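Local coordinates for WGR domain-containing protein (Bacteroides fragilis, PDB 2RA8), which is of unknown function but joins an N-terminal WGR domain, a module probably involved in nucleic-acid binding in relatives, to a curved leucine-rich-repeat domain, at residues Q8-Q13 and M76-A80; L109-I114 and H140-W146. Numbering follows the deposited sequence.

Overall arrangement
The two contacts illustrate how a small antiparallel domain can be docked onto a repeat protein. Contact 2 pairs neighbouring strands, 111-114 and 143-146, in the parallel sheet of the leucine-rich repeats; contact 1 brings a hairpin turn of the WGR sheet against the connector that becomes the first strand of that sheet, 80-83. Their centres lie about 11 Å apart, and they touch directly. E79 O of contact 1 lies 2.7 Å from K110 N and 3.0 Å from Q111 N of contact 2, both probable hydrogen bonds, while F10 reaches across so that its CE1 is 3.5 Å from L144 N. Along the chain contact 1 closes before contact 2 opens.

Contact 1 of 2, residues Q8-Q13 and M76-A80; sequences QDFKSQ and MKVEA
This is an interdomain contact: the β-hairpin turn between strands 3-8 and 13-21 of the WGR sheet meets the connector that follows helix 70-75, extended except at E79 (phi/psi -124/20). The turn is organised by D9 (chi1 p), whose OD1 accepts from K11 N at 2.9 Å, an Asx turn, and from S12 N at 2.6 Å; D9 N donates to S12 O at 2.9 Å. Across the interface the CA atoms of F10 and A80, and of Q13 and V78, are each 5.6 Å apart. Q13, folded by m values at chi1 and chi2, is the centrepiece: its CG packs 3.6 Å from V78 CG1. A80 points its methyl at the turn, CB lying 3.5 Å from D9 O and 3.7 Å from F10 O. Extended Q8 (m, t) reaches toward selenomethionine M76 and E79. E79 hydrogen-bonds through its backbone to K110 and Q111, tying down the connector; F10, its CB directed away from it, touches Q111 and T113, setting the hairpin against strand 111-114.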
loop_
_atom_site.group_PDB
_atom_site.type_symbol
_atom_site.label_atom_id
_atom_site.label_comp_id
_atom_site.label_asym_id
_atom_site.label_seq_id
_atom_site.Cartn_x
_atom_site.Cartn_y
_atom_site.Cartn_z
ATOM N N GLN A 8 4.459 3.667 -18.670
ATOM C CA GLN A 8 5.586 2.745 -18.489
ATOM C C GLN A 8 6.642 3.169 -17.488
ATOM O O GLN A 8 7.221 4.249 -17.603
ATOM C CB GLN A 8 6.318 2.526 -19.815
ATOM C CG GLN A 8 5.627 1.649 -20.845
ATOM C CD GLN A 8 6.407 1.612 -22.140
ATOM O OE1 GLN A 8 6.580 2.642 -22.794
ATOM N NE2 GLN A 8 6.897 0.433 -22.516
ATOM N N ASP A 9 6.892 2.321 -16.496
ATOM C CA ASP A 9 7.956 2.568 -15.528
ATOM C C ASP A 9 8.492 1.215 -15.115
ATOM O O ASP A 9 8.184 0.214 -15.772
ATOM C CB ASP A 9 7.481 3.431 -14.328
ATOM C CG ASP A 9 6.482 2.731 -13.425
ATOM O OD1 ASP A 9 6.132 1.563 -13.666
ATOM O OD2 ASP A 9 6.048 3.379 -12.453
ATOM N N PHE A 10 9.303 1.150 -14.063
ATOM C CA PHE A 10 9.860 -0.131 -13.635
ATOM C C PHE A 10 8.803 -1.197 -13.356
ATOM O O PHE A 10 9.039 -2.387 -13.580
ATOM C CB PHE A 10 10.722 0.040 -12.358
ATOM C CG PHE A 10 12.084 0.653 -12.592
ATOM C CD1 PHE A 10 13.033 0.006 -13.378
ATOM C CD2 PHE A 10 12.431 1.859 -11.978
ATOM C CE1 PHE A 10 14.315 0.545 -13.548
ATOM C CE2 PHE A 10 13.703 2.406 -12.141
ATOM C CZ PHE A 10 14.648 1.746 -12.928
ATOM N N LYS A 11 7.632 -0.784 -12.879
ATOM C CA LYS A 11 6.578 -1.738 -12.529
ATOM C C LYS A 11 5.392 -1.852 -13.466
ATOM O O LYS A 11 4.832 -2.938 -13.617
ATOM C CB LYS A 11 6.083 -1.448 -11.120
ATOM N N SER A 12 4.992 -0.746 -14.094
ATOM C CA SER A 12 3.845 -0.758 -15.007
ATOM C C SER A 12 4.202 -0.640 -16.458
ATOM O O SER A 12 5.007 0.199 -16.849
ATOM C CB SER A 12 2.879 0.383 -14.673
ATOM O OG SER A 12 2.391 0.263 -13.350
ATOM N N GLN A 13 3.580 -1.483 -17.270
ATOM C CA GLN A 13 3.784 -1.488 -18.713
ATOM C C GLN A 13 2.375 -1.696 -19.226
ATOM O O GLN A 13 1.976 -2.812 -19.552
ATOM C CB GLN A 13 4.689 -2.661 -19.116
ATOM C CG GLN A 13 6.106 -2.579 -18.530
ATOM C CD GLN A 13 6.967 -1.529 -19.232
ATOM O OE1 GLN A 13 7.635 -0.713 -18.587
ATOM N NE2 GLN A 13 6.954 -1.552 -20.561
HETATM N N MSE A 76 3.442 -2.241 -29.182
HETATM C CA MSE A 76 4.391 -2.122 -28.080
HETATM C C MSE A 76 4.375 -3.340 -27.187
HETATM O O MSE A 76 3.336 -3.972 -26.994
HETATM C CB MSE A 76 4.093 -0.870 -27.243
HETATM C CG MSE A 76 4.443 0.438 -27.941
HETATM SE SE MSE A 76 4.008 2.017 -26.869
HETATM C CE MSE A 76 5.499 1.941 -25.633
ATOM N N LYS A 77 5.537 -3.678 -26.636
ATOM C CA LYS A 77 5.658 -4.837 -25.758
ATOM C C LYS A 77 6.173 -4.420 -24.412
ATOM O O LYS A 77 6.731 -3.329 -24.268
ATOM C CB LYS A 77 6.630 -5.862 -26.360
ATOM C CG LYS A 77 6.262 -6.342 -27.762
ATOM C CD LYS A 77 5.061 -7.275 -27.749
ATOM C CE LYS A 77 4.558 -7.515 -29.162
ATOM N NZ LYS A 77 5.673 -7.914 -30.069
ATOM N N VAL A 78 5.976 -5.282 -23.412
ATOM C CA VAL A 78 6.463 -5.013 -22.060
ATOM C C VAL A 78 7.967 -4.864 -22.156
ATOM O O VAL A 78 8.638 -5.715 -22.735
ATOM C CB VAL A 78 6.149 -6.187 -21.095
ATOM C CG1 VAL A 78 6.764 -5.926 -19.733
ATOM C CG2 VAL A 78 4.639 -6.362 -20.953
ATOM N N GLU A 79 8.513 -3.781 -21.617
ATOM C CA GLU A 79 9.957 -3.602 -21.678
ATOM C C GLU A 79 10.591 -3.408 -20.324
ATOM O O GLU A 79 11.708 -2.897 -20.220
ATOM C CB GLU A 79 10.322 -2.428 -22.606
ATOM C CG GLU A 79 9.846 -1.089 -22.127
ATOM C CD GLU A 79 10.287 0.042 -23.035
ATOM O OE1 GLU A 79 10.248 1.204 -22.579
ATOM O OE2 GLU A 79 10.663 -0.229 -24.199
ATOM N N ALA A 80 9.881 -3.833 -19.278
ATOM C CA ALA A 80 10.375 -3.747 -17.912
ATOM C C ALA A 80 9.998 -5.014 -17.215
ATOM O O ALA A 80 8.922 -5.565 -17.455
ATOM C CB ALA A 80 9.756 -2.544 -17.179
#

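Contact 2 of 2, residues L109-I114 and H140-W146; sequences LKQITI and HFEGLFW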
loop_
_atom_site.group_PDB
_atom_site.type_symbol
_atom_site.label_atom_id
_atom_site.label_comp_id
_atom_site.label_asym_id
_atom_site.label_seq_id
_atom_site.Cartn_x
_atom_site.Cartn_y
_atom_site.Cartn_z
ATOM N N LEU A 109 14.030 -6.291 -22.987
ATOM C CA LEU A 109 13.727 -5.396 -21.875
ATOM C C LEU A 109 14.635 -4.204 -21.831
ATOM O O LEU A 109 15.826 -4.313 -22.111
ATOM C CB LEU A 109 13.846 -6.120 -20.546
ATOM C CG LEU A 109 12.898 -7.295 -20.321
ATOM C CD1 LEU A 109 13.203 -7.897 -18.959
ATOM C CD2 LEU A 109 11.447 -6.838 -20.401
ATOM N N LYS A 110 14.075 -3.057 -21.457
ATOM C CA LYS A 110 14.850 -1.834 -21.360
ATOM C C LYS A 110 15.136 -1.545 -19.903
ATOM O O LYS A 110 16.126 -0.879 -19.573
ATOM C CB LYS A 110 14.079 -0.672 -21.970
ATOM C CG LYS A 110 14.956 0.364 -22.623
ATOM C CD LYS A 110 15.375 -0.077 -24.014
ATOM C CE LYS A 110 14.245 0.128 -25.008
ATOM N NZ LYS A 110 14.640 -0.297 -26.376
ATOM N N GLN A 111 14.269 -2.042 -19.020
ATOM C CA GLN A 111 14.445 -1.840 -17.588
ATOM C C GLN A 111 14.364 -3.137 -16.851
ATOM O O GLN A 111 13.580 -4.018 -17.214
ATOM C CB GLN A 111 13.380 -0.882 -17.023
ATOM C CG GLN A 111 13.575 0.563 -17.440
ATOM C CD GLN A 111 12.973 0.880 -18.792
ATOM O OE1 GLN A 111 13.427 1.793 -19.489
ATOM N NE2 GLN A 111 11.929 0.144 -19.164
ATOM N N ILE A 112 15.181 -3.263 -15.808
ATOM C CA ILE A 112 15.201 -4.464 -14.999
ATOM C C ILE A 112 15.220 -4.139 -13.522
ATOM O O ILE A 112 15.883 -3.195 -13.085
ATOM C CB ILE A 112 16.417 -5.376 -15.378
ATOM C CG1 ILE A 112 16.364 -6.669 -14.562
ATOM C CG2 ILE A 112 17.743 -4.644 -15.144
ATOM C CD1 ILE A 112 17.316 -7.755 -15.061
ATOM N N THR A 113 14.457 -4.913 -12.756
ATOM C CA THR A 113 14.361 -4.762 -11.310
ATOM C C THR A 113 14.856 -6.064 -10.683
ATOM O O THR A 113 14.440 -7.146 -11.095
ATOM C CB THR A 113 12.894 -4.504 -10.863
ATOM O OG1 THR A 113 12.467 -3.217 -11.325
ATOM C CG2 THR A 113 12.769 -4.563 -9.352
ATOM N N ILE A 114 15.857 -6.007 -9.818
ATOM C CA ILE A 114 16.431 -7.109 -9.014
ATOM C C ILE A 114 15.787 -7.143 -7.626
ATOM O O ILE A 114 15.880 -6.164 -6.875
ATOM C CB ILE A 114 17.934 -6.997 -8.849
ATOM C CG1 ILE A 114 18.573 -6.876 -10.256
ATOM C CG2 ILE A 114 18.495 -8.247 -8.024
ATOM C CD1 ILE A 114 18.203 -8.034 -11.244
ATOM N N HIS A 140 22.664 -3.617 -22.700
ATOM C CA HIS A 140 21.588 -2.822 -23.292
ATOM C C HIS A 140 20.631 -2.090 -22.360
ATOM O O HIS A 140 19.940 -1.162 -22.780
ATOM C CB HIS A 140 20.751 -3.697 -24.248
ATOM C CG HIS A 140 19.854 -4.683 -23.559
ATOM N ND1 HIS A 140 20.310 -5.877 -23.040
ATOM C CD2 HIS A 140 18.519 -4.659 -23.328
ATOM C CE1 HIS A 140 19.293 -6.548 -22.524
ATOM N NE2 HIS A 140 18.193 -5.831 -22.687
ATOM N N PHE A 141 20.576 -2.491 -21.097
ATOM C CA PHE A 141 19.647 -1.864 -20.161
ATOM C C PHE A 141 19.796 -0.368 -19.933
ATOM O O PHE A 141 20.904 0.170 -19.853
ATOM C CB PHE A 141 19.693 -2.613 -18.831
ATOM C CG PHE A 141 18.981 -3.922 -18.868
ATOM C CD1 PHE A 141 17.595 -3.970 -18.820
ATOM C CD2 PHE A 141 19.686 -5.110 -18.975
ATOM C CE1 PHE A 141 16.927 -5.178 -18.875
ATOM C CE2 PHE A 141 19.017 -6.328 -19.031
ATOM C CZ PHE A 141 17.641 -6.358 -18.982
ATOM N N GLU A 142 18.653 0.309 -19.838
ATOM C CA GLU A 142 18.618 1.747 -19.630
ATOM C C GLU A 142 18.128 2.101 -18.250
ATOM O O GLU A 142 18.256 3.241 -17.811
ATOM C CB GLU A 142 17.708 2.399 -20.676
ATOM C CG GLU A 142 18.060 1.972 -22.102
ATOM C CD GLU A 142 17.265 2.697 -23.154
ATOM O OE1 GLU A 142 16.137 3.138 -22.842
ATOM O OE2 GLU A 142 17.761 2.809 -24.294
ATOM N N GLY A 143 17.554 1.125 -17.557
ATOM C CA GLY A 143 17.065 1.376 -16.218
ATOM C C GLY A 143 17.322 0.191 -15.313
ATOM O O GLY A 143 17.149 -0.950 -15.722
ATOM N N LEU A 144 17.739 0.465 -14.081
ATOM C CA LEU A 144 18.021 -0.575 -13.104
ATOM C C LEU A 144 17.486 -0.209 -11.737
ATOM O O LEU A 144 17.808 0.849 -11.196
ATOM C CB LEU A 144 19.536 -0.806 -12.991
ATOM C CG LEU A 144 20.009 -1.700 -11.828
ATOM C CD1 LEU A 144 19.422 -3.104 -11.985
ATOM C CD2 LEU A 144 21.532 -1.753 -11.796
ATOM N N PHE A 145 16.656 -1.084 -11.177
ATOM C CA PHE A 145 16.098 -0.882 -9.841
ATOM C C PHE A 145 16.646 -2.049 -9.083
ATOM O O PHE A 145 16.143 -3.161 -9.194
ATOM C CB PHE A 145 14.555 -0.932 -9.871
ATOM C CG PHE A 145 13.890 -0.747 -8.522
ATOM C CD1 PHE A 145 14.623 -0.451 -7.373
ATOM C CD2 PHE A 145 12.512 -0.879 -8.412
ATOM C CE1 PHE A 145 13.979 -0.295 -6.135
ATOM C CE2 PHE A 145 11.863 -0.722 -7.178
ATOM C CZ PHE A 145 12.599 -0.431 -6.042
ATOM N N TRP A 146 17.701 -1.789 -8.320
ATOM C CA TRP A 146 18.406 -2.805 -7.544
ATOM C C TRP A 146 17.971 -2.867 -6.091
ATOM O O TRP A 146 18.144 -1.899 -5.349
ATOM C CB TRP A 146 19.921 -2.518 -7.619
ATOM C CG TRP A 146 20.786 -3.590 -7.028
ATOM C CD1 TRP A 146 21.022 -3.818 -5.699
ATOM C CD2 TRP A 146 21.501 -4.600 -7.746
ATOM N NE1 TRP A 146 21.843 -4.909 -5.548
ATOM C CE2 TRP A 146 22.155 -5.407 -6.784
ATOM C CE3 TRP A 146 21.656 -4.898 -9.103
ATOM C CZ2 TRP A 146 22.953 -6.500 -7.146
ATOM C CZ3 TRP A 146 22.453 -5.985 -9.466
ATOM C CH2 TRP A 146 23.093 -6.772 -8.485
#
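Backbone hydrogen bonds knit these strands into the parallel sheet of the leucine-rich-repeat domain. K110 O receives E142 N (2.8 Å) and G143 N (3.2 Å); beyond it the ladder continues with I112 N to G143 O (3.0 Å), F145 N to I112 O (2.9 Å) and I114 N to F145 O (2.9 Å). The strand axes diverge by 8° and approach to 4.7 Å, in register from Q111 opposite G143 to I114 opposite W146. G143 matters, because an ideal CB would sit 2.6 Å from Q111 CG, a clash. One face carries Q111, T113 and F145, the last making a cation-pi contact with K178. The other turns I112, I114, L144 and W146 into the core between sheet and helices, where I100 and I127 of helices 96-102 and 125-132 cover it. I114 CG1 lies 3.8 Å from W146 CE3 and 4.2 Å from L144 CD1. Before the strand, F141 offers its ring face to I112, whose CG2 stands 3.9 Å from the F141 ring centroid in a CH-pi contact.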